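70 kDa protein (PDB 4B2N) oxidatively cleaves rubber as a processive dioxygenase carrying two covalently bound c-type hemes. Local coordinates at residues L254-P259 / M433-D438; R440-W445 / E496-Y501. One frame throughout, in Å; residues are numbered along the deposited sequence. Where two conformers were deposited one is given.

Contact 1: residues L254-P259 / M433-D438; sequences LISLLP and MRLMAD
Ser256 and Leu435 make the closest approach here, with the hydroxyl oxygen OG of Ser256 3.2 Å from methyl CD1 of Leu435. No hydrogen bond crosses between the segments, so the fit rests on shape. Serine's short side chain lets the leucine methyl come close to the helix surface. Leu435 reaches it because its CG lies anti to the backbone N (chi1 170°), which carries the branched end across to helix 253-261.

Beside this pair, methyl CG2 of Ile255 meets sulfur SD of Met436 at 4.1 Å, the two side chains crossing at about a right angle. The methionine's bend at chi2 (-90°) brings the sulfur toward the helix; a second bend at chi3 (-76°) sets only its terminal methyl CE. A flexible, polarisable thioether suits a place beside a rigid, beta-branched isoleucine.

Leu435 and Met436 are the middle residues of a type I beta turn, Arg434 to Ala437, which presents both to the helix. The turn leads to Asp438, N-cap of helix 439-446, whose Gln441 and Trp445 also pack on Met436. On helix 253-261, Leu254 turns away from the loop to pack on helices 312-319 and 599-607, while Ile255 lies near the heme-binding Phe301.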
loop_
_atom_site.group_PDB
_atom_site.type_symbol
_atom_site.label_atom_id
_atom_site.label_comp_id
_atom_site.label_asym_id
_atom_site.label_seq_id
_atom_site.Cartn_x
_atom_site.Cartn_y
_atom_site.Cartn_z
ATOM N N LEU A 254 -7.995 8.567 -0.053
ATOM C CA LEU A 254 -8.578 8.819 1.287
ATOM C C LEU A 254 -7.892 10.014 1.904
ATOM O O LEU A 254 -8.521 10.787 2.569
ATOM C CB LEU A 254 -8.323 7.684 2.269
ATOM C CG LEU A 254 -9.324 7.393 3.427
ATOM C CD1 LEU A 254 -8.685 6.614 4.600
ATOM C CD2 LEU A 254 -10.273 8.454 3.923
ATOM N N ILE A 255 -6.587 10.115 1.694
ATOM C CA ILE A 255 -5.826 11.191 2.284
ATOM C C ILE A 255 -6.411 12.543 1.873
ATOM O O ILE A 255 -6.481 13.438 2.691
ATOM C CB ILE A 255 -4.310 11.120 1.870
ATOM C CG1 ILE A 255 -3.697 9.818 2.360
ATOM C CG2 ILE A 255 -3.523 12.396 2.344
ATOM C CD1 ILE A 255 -3.678 9.647 3.866
ATOM N N SER A 256 -6.742 12.704 0.585
ATOM C CA SER A 256 -7.361 13.924 0.053
ATOM C C SER A 256 -8.701 14.105 0.613
ATOM O O SER A 256 -9.142 15.237 0.756
ATOM C CB SER A 256 -7.568 13.880 -1.493
ATOM O OG SER A 256 -6.316 13.692 -2.140
ATOM N N LEU A 257 -9.397 13.010 0.895
ATOM C CA LEU A 257 -10.778 13.122 1.456
ATOM C C LEU A 257 -10.863 13.526 2.934
ATOM O O LEU A 257 -11.810 14.193 3.350
ATOM C CB LEU A 257 -11.604 11.815 1.252
ATOM C CG LEU A 257 -12.987 11.804 1.906
ATOM C CD1 LEU A 257 -13.855 12.759 1.081
ATOM C CD2 LEU A 257 -13.709 10.468 2.006
ATOM N N LEU A 258 -9.966 12.964 3.756
ATOM C CA LEU A 258 -9.851 13.258 5.198
ATOM C C LEU A 258 -10.281 14.691 5.637
ATOM O O LEU A 258 -11.179 14.830 6.517
ATOM C CB LEU A 258 -8.394 12.914 5.694
ATOM C CG LEU A 258 -8.001 11.420 5.669
ATOM C CD1 LEU A 258 -6.580 11.268 6.113
ATOM C CD2 LEU A 258 -8.926 10.599 6.586
ATOM N N PRO A 259 -9.677 15.747 5.073
ATOM C CA PRO A 259 -10.063 17.056 5.667
ATOM C C PRO A 259 -11.460 17.533 5.340
ATOM O O PRO A 259 -11.943 18.457 6.012
ATOM C CB PRO A 259 -9.028 18.025 5.108
ATOM C CG PRO A 259 -8.478 17.360 3.881
ATOM C CD PRO A 259 -8.494 15.890 4.197
ATOM N N MET A 433 2.051 11.240 -8.066
ATOM C CA MET A 433 2.878 12.218 -7.394
ATOM C C MET A 433 2.218 13.615 -7.220
ATOM O O MET A 433 2.723 14.450 -6.448
ATOM C CB MET A 433 4.286 12.298 -8.014
ATOM C CG MET A 433 4.348 13.120 -9.263
ATOM S SD MET A 433 6.098 13.413 -9.204
ATOM C CE MET A 433 6.237 14.826 -8.113
ATOM N N ARG A 434 1.066 13.833 -7.835
ATOM C CA ARG A 434 0.278 15.053 -7.620
ATOM C C ARG A 434 -0.705 15.019 -6.441
ATOM O O ARG A 434 -1.368 16.017 -6.131
ATOM C CB ARG A 434 -0.513 15.395 -8.905
ATOM C CG ARG A 434 0.224 15.033 -10.204
ATOM C CD ARG A 434 1.224 16.088 -10.597
ATOM N NE ARG A 434 2.019 15.845 -11.823
ATOM C CZ ARG A 434 1.556 15.589 -13.055
ATOM N NH1 ARG A 434 0.262 15.405 -13.304
ATOM N NH2 ARG A 434 2.427 15.447 -14.054
ATOM N N LEU A 435 -0.848 13.872 -5.802
ATOM C CA LEU A 435 -1.787 13.781 -4.710
ATOM C C LEU A 435 -1.679 14.965 -3.715
ATOM O O LEU A 435 -2.688 15.612 -3.399
ATOM C CB LEU A 435 -1.624 12.449 -3.977
ATOM C CG LEU A 435 -2.382 12.305 -2.654
ATOM C CD1 LEU A 435 -3.822 11.908 -2.877
ATOM C CD2 LEU A 435 -1.640 11.315 -1.773
ATOM N N MET A 436 -0.501 15.239 -3.178
ATOM C CA MET A 436 -0.553 16.347 -2.216
ATOM C C MET A 436 0.373 17.475 -2.705
ATOM O O MET A 436 1.055 18.119 -1.915
ATOM C CB MET A 436 -0.164 15.830 -0.841
ATOM C CG MET A 436 -1.288 15.032 -0.170
ATOM S SD MET A 436 -2.374 16.028 0.830
ATOM C CE MET A 436 -1.411 16.359 2.316
ATOM N N ALA A 437 0.408 17.658 -4.026
ATOM C CA ALA A 437 1.220 18.683 -4.617
ATOM C C ALA A 437 0.866 20.121 -4.135
ATOM O O ALA A 437 1.766 20.971 -4.045
ATOM C CB ALA A 437 1.164 18.593 -6.162
ATOM N N ASP A 438 -0.391 20.367 -3.817
ATOM C CA ASP A 438 -0.888 21.707 -3.417
ATOM C C ASP A 438 -0.503 22.056 -1.966
ATOM O O ASP A 438 -0.881 21.313 -1.020
ATOM C CB ASP A 438 -2.413 21.712 -3.551
ATOM C CG ASP A 438 -3.012 23.094 -3.518
ATOM O OD1 ASP A 438 -2.758 23.908 -2.595
ATOM O OD2 ASP A 438 -3.821 23.354 -4.433
#

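Contact 2: residues R440-W445 / E496-Y501; sequences RQRRAW and EEPTGY. With HEC (heme c), chain D.
Arg442 and Glu497 meet as two stacked flat groups, the guanidinium and carboxylate planes only 11° apart. Arg442 was modelled in two conformers, and its contacts described here hold for one of them. The electrostatic link is long, Arg442 NH2 to Glu497 OE2 being 4.0 Å, and the oxygen lies well out of the guanidinium plane, so no N-H points at it.

Van der Waals contact supplies the rest. Glu497 CG sits 3.8 Å above the centre of one guanidinium face, set there by chi1 (179°), and the extended chain beyond it lays the carboxylate alongside NH2. Lower on the arginine, NE lies 3.7 Å from Glu497 CA, and CD comes equally near to Glu496 O. Pro498 CD approaches NH1 at 4.0 Å. Arginine suits this place because its long stem and flat end can cover a loop while its N-H groups bond to other partners.

Directed bonds lie outside the pair: Arg442 NH1 probably donates to the carbonyls of Met436 and Ala437, at distances short enough to leave the details doubtful, and NH2 pairs with Glu439.

Heme contacts come from Tyr501, whose carbonyl O is 3.2 Å from heme methyl CMD and whose ring atom CD2 is 3.5 Å from propionate oxygen O1D. Its hydroxyl bonds to Asp429 O and Met433 N.

Chemically, then, Glu497 probably contributes charge balance and cover to an arginine positioned mainly by Glu439 and the carbonyls of Met436 and Ala437.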
loop_
_atom_site.group_PDB
_atom_site.type_symbol
_atom_site.label_atom_id
_atom_site.label_comp_id
_atom_site.label_asym_id
_atom_site.label_seq_id
_atom_site.Cartn_x
_atom_site.Cartn_y
_atom_site.Cartn_z
ATOM N N ARG A 440 -1.744 24.033 -0.010
ATOM C CA ARG A 440 -2.929 24.185 0.869
ATOM C C ARG A 440 -3.246 22.870 1.556
ATOM O O ARG A 440 -3.585 22.838 2.727
ATOM C CB ARG A 440 -4.172 24.627 0.086
ATOM C CG ARG A 440 -4.093 26.094 -0.370
ATOM C CD ARG A 440 -5.223 26.432 -1.313
ATOM N NE ARG A 440 -5.185 25.640 -2.537
ATOM C CZ ARG A 440 -6.120 25.684 -3.494
ATOM N NH1 ARG A 440 -7.199 26.469 -3.359
ATOM N NH2 ARG A 440 -6.009 24.895 -4.545
ATOM N N GLN A 441 -3.186 21.795 0.776
ATOM C CA GLN A 441 -3.417 20.467 1.295
ATOM C C GLN A 441 -2.359 20.037 2.342
ATOM O O GLN A 441 -2.697 19.487 3.431
ATOM C CB GLN A 441 -3.432 19.502 0.118
ATOM C CG GLN A 441 -4.655 19.654 -0.812
ATOM C CD GLN A 441 -4.516 18.684 -1.974
ATOM O OE1 GLN A 441 -3.549 18.772 -2.733
ATOM N NE2 GLN A 441 -5.407 17.712 -2.070
ATOM N N ARG A 442 -1.086 20.248 2.017
ATOM C CA ARG A 442 -0.012 19.889 2.930
ATOM C C ARG A 442 -0.104 20.703 4.213
ATOM O O ARG A 442 0.125 20.189 5.297
ATOM C CB ARG A 442 1.369 20.000 2.250
ATOM C CG ARG A 442 1.546 18.929 1.190
ATOM C CD ARG A 442 2.949 18.904 0.598
ATOM N NE ARG A 442 3.426 20.243 0.275
ATOM C CZ ARG A 442 3.220 20.851 -0.877
ATOM N NH1 ARG A 442 2.538 20.256 -1.824
ATOM N NH2 ARG A 442 3.679 22.072 -1.076
ATOM N N ARG A 443 -0.506 21.963 4.101
ATOM C CA ARG A 443 -0.578 22.775 5.307
ATOM C C ARG A 443 -1.716 22.307 6.242
ATOM O O ARG A 443 -1.526 22.406 7.461
ATOM C CB ARG A 443 -0.785 24.244 4.992
ATOM C CG ARG A 443 0.497 24.937 4.592
ATOM C CD ARG A 443 0.214 26.435 4.380
ATOM N NE ARG A 443 1.485 27.058 4.008
ATOM C CZ ARG A 443 1.910 28.254 4.446
ATOM N NH1 ARG A 443 1.171 28.992 5.287
ATOM N NH2 ARG A 443 3.145 28.695 4.086
ATOM N N ALA A 444 -2.843 21.872 5.676
ATOM C CA ALA A 444 -3.938 21.324 6.471
ATOM C C ALA A 444 -3.473 20.093 7.307
ATOM O O ALA A 444 -3.832 19.891 8.470
ATOM C CB ALA A 444 -5.059 20.865 5.556
ATOM N N TRP A 445 -2.751 19.205 6.619
ATOM C CA TRP A 445 -2.143 18.052 7.241
ATOM C C TRP A 445 -1.114 18.451 8.312
ATOM O O TRP A 445 -1.131 17.930 9.452
ATOM C CB TRP A 445 -1.448 17.246 6.118
ATOM C CG TRP A 445 -0.651 16.111 6.669
ATOM C CD1 TRP A 445 0.605 16.172 7.254
ATOM C CD2 TRP A 445 -1.043 14.723 6.710
ATOM N NE1 TRP A 445 1.024 14.907 7.635
ATOM C CE2 TRP A 445 0.056 14.000 7.327
ATOM C CE3 TRP A 445 -2.190 14.013 6.293
ATOM C CZ2 TRP A 445 0.011 12.612 7.553
ATOM C CZ3 TRP A 445 -2.207 12.602 6.491
ATOM C CH2 TRP A 445 -1.117 11.925 7.088
ATOM N N GLU A 496 5.849 15.715 3.126
ATOM C CA GLU A 496 6.821 16.402 2.245
ATOM C C GLU A 496 6.257 16.803 0.898
ATOM O O GLU A 496 5.412 16.113 0.328
ATOM C CB GLU A 496 8.064 15.538 1.977
ATOM C CG GLU A 496 8.921 15.419 3.220
ATOM C CD GLU A 496 9.562 16.750 3.679
ATOM O OE1 GLU A 496 10.017 17.548 2.837
ATOM O OE2 GLU A 496 9.695 16.960 4.908
ATOM N N GLU A 497 6.712 17.925 0.382
ATOM C CA GLU A 497 6.281 18.292 -0.941
ATOM C C GLU A 497 6.724 17.163 -1.928
ATOM O O GLU A 497 7.862 16.755 -1.894
ATOM C CB GLU A 497 6.924 19.623 -1.309
ATOM C CG GLU A 497 6.514 20.014 -2.691
ATOM C CD GLU A 497 6.852 21.432 -3.004
ATOM O OE1 GLU A 497 7.559 22.051 -2.188
ATOM O OE2 GLU A 497 6.330 21.912 -4.039
ATOM N N PRO A 498 5.815 16.677 -2.806
ATOM C CA PRO A 498 6.305 15.595 -3.664
ATOM C C PRO A 498 7.314 15.989 -4.709
ATOM O O PRO A 498 7.166 17.040 -5.304
ATOM C CB PRO A 498 5.065 15.065 -4.347
ATOM C CG PRO A 498 3.959 16.023 -4.115
ATOM C CD PRO A 498 4.389 16.955 -2.999
ATOM N N THR A 499 8.267 15.104 -4.960
ATOM C CA THR A 499 9.282 15.322 -5.994
ATOM C C THR A 499 9.435 14.102 -6.924
ATOM O O THR A 499 9.972 14.216 -8.036
ATOM C CB THR A 499 10.658 15.576 -5.345
ATOM O OG1 THR A 499 10.965 14.468 -4.519
ATOM C CG2 THR A 499 10.610 16.805 -4.451
ATOM N N GLY A 500 8.994 12.940 -6.467
ATOM C CA GLY A 500 9.095 11.729 -7.266
ATOM C C GLY A 500 8.593 10.510 -6.523
ATOM O O GLY A 500 7.661 10.592 -5.687
ATOM N N TYR A 501 9.185 9.362 -6.833
ATOM C CA TYR A 501 8.739 8.113 -6.238
ATOM C C TYR A 501 9.916 7.430 -5.526
ATOM O O TYR A 501 11.101 7.529 -5.976
ATOM C CB TYR A 501 8.120 7.198 -7.320
ATOM C CG TYR A 501 6.920 7.778 -7.988
ATOM C CD1 TYR A 501 5.754 8.057 -7.270
ATOM C CD2 TYR A 501 6.922 7.986 -9.388
ATOM C CE1 TYR A 501 4.638 8.609 -7.916
ATOM C CE2 TYR A 501 5.828 8.509 -10.043
ATOM C CZ TYR A 501 4.675 8.816 -9.292
ATOM O OH TYR A 501 3.593 9.342 -9.946
HETATM FE FE HEC D . 14.368 0.660 -10.255
HETATM C CHA HEC D . 10.987 0.505 -9.562
HETATM C CHB HEC D . 14.600 -2.898 -10.327
HETATM C CHC HEC D . 17.573 0.779 -11.435
HETATM C CHD HEC D . 14.470 3.891 -9.157
HETATM N NA HEC D . 13.087 -0.862 -9.884
HETATM C C1A HEC D . 11.680 -0.746 -9.766
HETATM C C2A HEC D . 11.036 -2.056 -9.727
HETATM C C3A HEC D . 12.101 -3.053 -9.940
HETATM C C4A HEC D . 13.317 -2.283 -10.104
HETATM C CMA HEC D . 11.917 -4.554 -9.955
HETATM C CAA HEC D . 9.576 -2.372 -9.407
HETATM C CBA HEC D . 9.591 -2.343 -7.835
HETATM C CGA HEC D . 8.160 -2.399 -7.279
HETATM O O1A HEC D . 7.223 -2.311 -8.114
HETATM O O2A HEC D . 7.874 -2.575 -6.039
HETATM N NB HEC D . 15.815 -0.849 -10.797
HETATM C C1B HEC D . 15.788 -2.181 -10.771
HETATM C C2B HEC D . 17.005 -2.865 -11.218
HETATM C C3B HEC D . 17.888 -1.739 -11.572
HETATM C C4B HEC D . 17.066 -0.577 -11.274
HETATM C CMB HEC D . 17.238 -4.358 -11.272
HETATM C CAB HEC D . 19.287 -1.774 -12.151
HETATM C CBB HEC D . 19.349 -2.286 -13.450
HETATM N NC HEC D . 15.783 1.988 -10.169
HETATM C C1C HEC D . 17.033 1.972 -10.851
HETATM C C2C HEC D . 17.744 3.245 -10.865
HETATM C C3C HEC D . 16.843 4.145 -10.190
HETATM C C4C HEC D . 15.614 3.368 -9.864
HETATM C CMC HEC D . 19.114 3.553 -11.449
HETATM C CAC HEC D . 17.119 5.601 -9.963
HETATM C CBC HEC D . 17.477 6.480 -10.917
HETATM N ND HEC D . 13.047 1.896 -9.446
HETATM C C1D HEC D . 13.183 3.177 -9.121
HETATM C C2D HEC D . 12.009 3.895 -8.644
HETATM C C3D HEC D . 10.965 2.905 -8.774
HETATM C C4D HEC D . 11.691 1.749 -9.290
HETATM C CMD HEC D . 11.898 5.320 -8.167
HETATM C CAD HEC D . 9.503 3.069 -8.426
HETATM C CBD HEC D . 8.818 3.403 -9.760
HETATM C CGD HEC D . 7.322 3.562 -9.619
HETATM O O1D HEC D . 6.734 4.578 -10.012
HETATM O O2D HEC D . 6.761 2.643 -9.062
#

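In the fold
The two contacts have centres 8 Å apart, on the same side of the chain's centre, and follow in series. Loop 433-438 of contact 1 runs directly into helix 439-446 of contact 2. Arg442 of contact 2 probably reaches back to the turn of contact 1, and Pro498 packs against Met433 O. Some 50 residues on, past helix 467-481, segment 496-501 ends in strand 500-502, antiparallel to 420-422 in a two-stranded sheet. Each heme c has a link to the cluster: Leu435 lies about 6 Å from a heme and near Arg432, which binds the first, while Tyr501 lines the pocket of the second. The cluster therefore connects surroundings of both hemes.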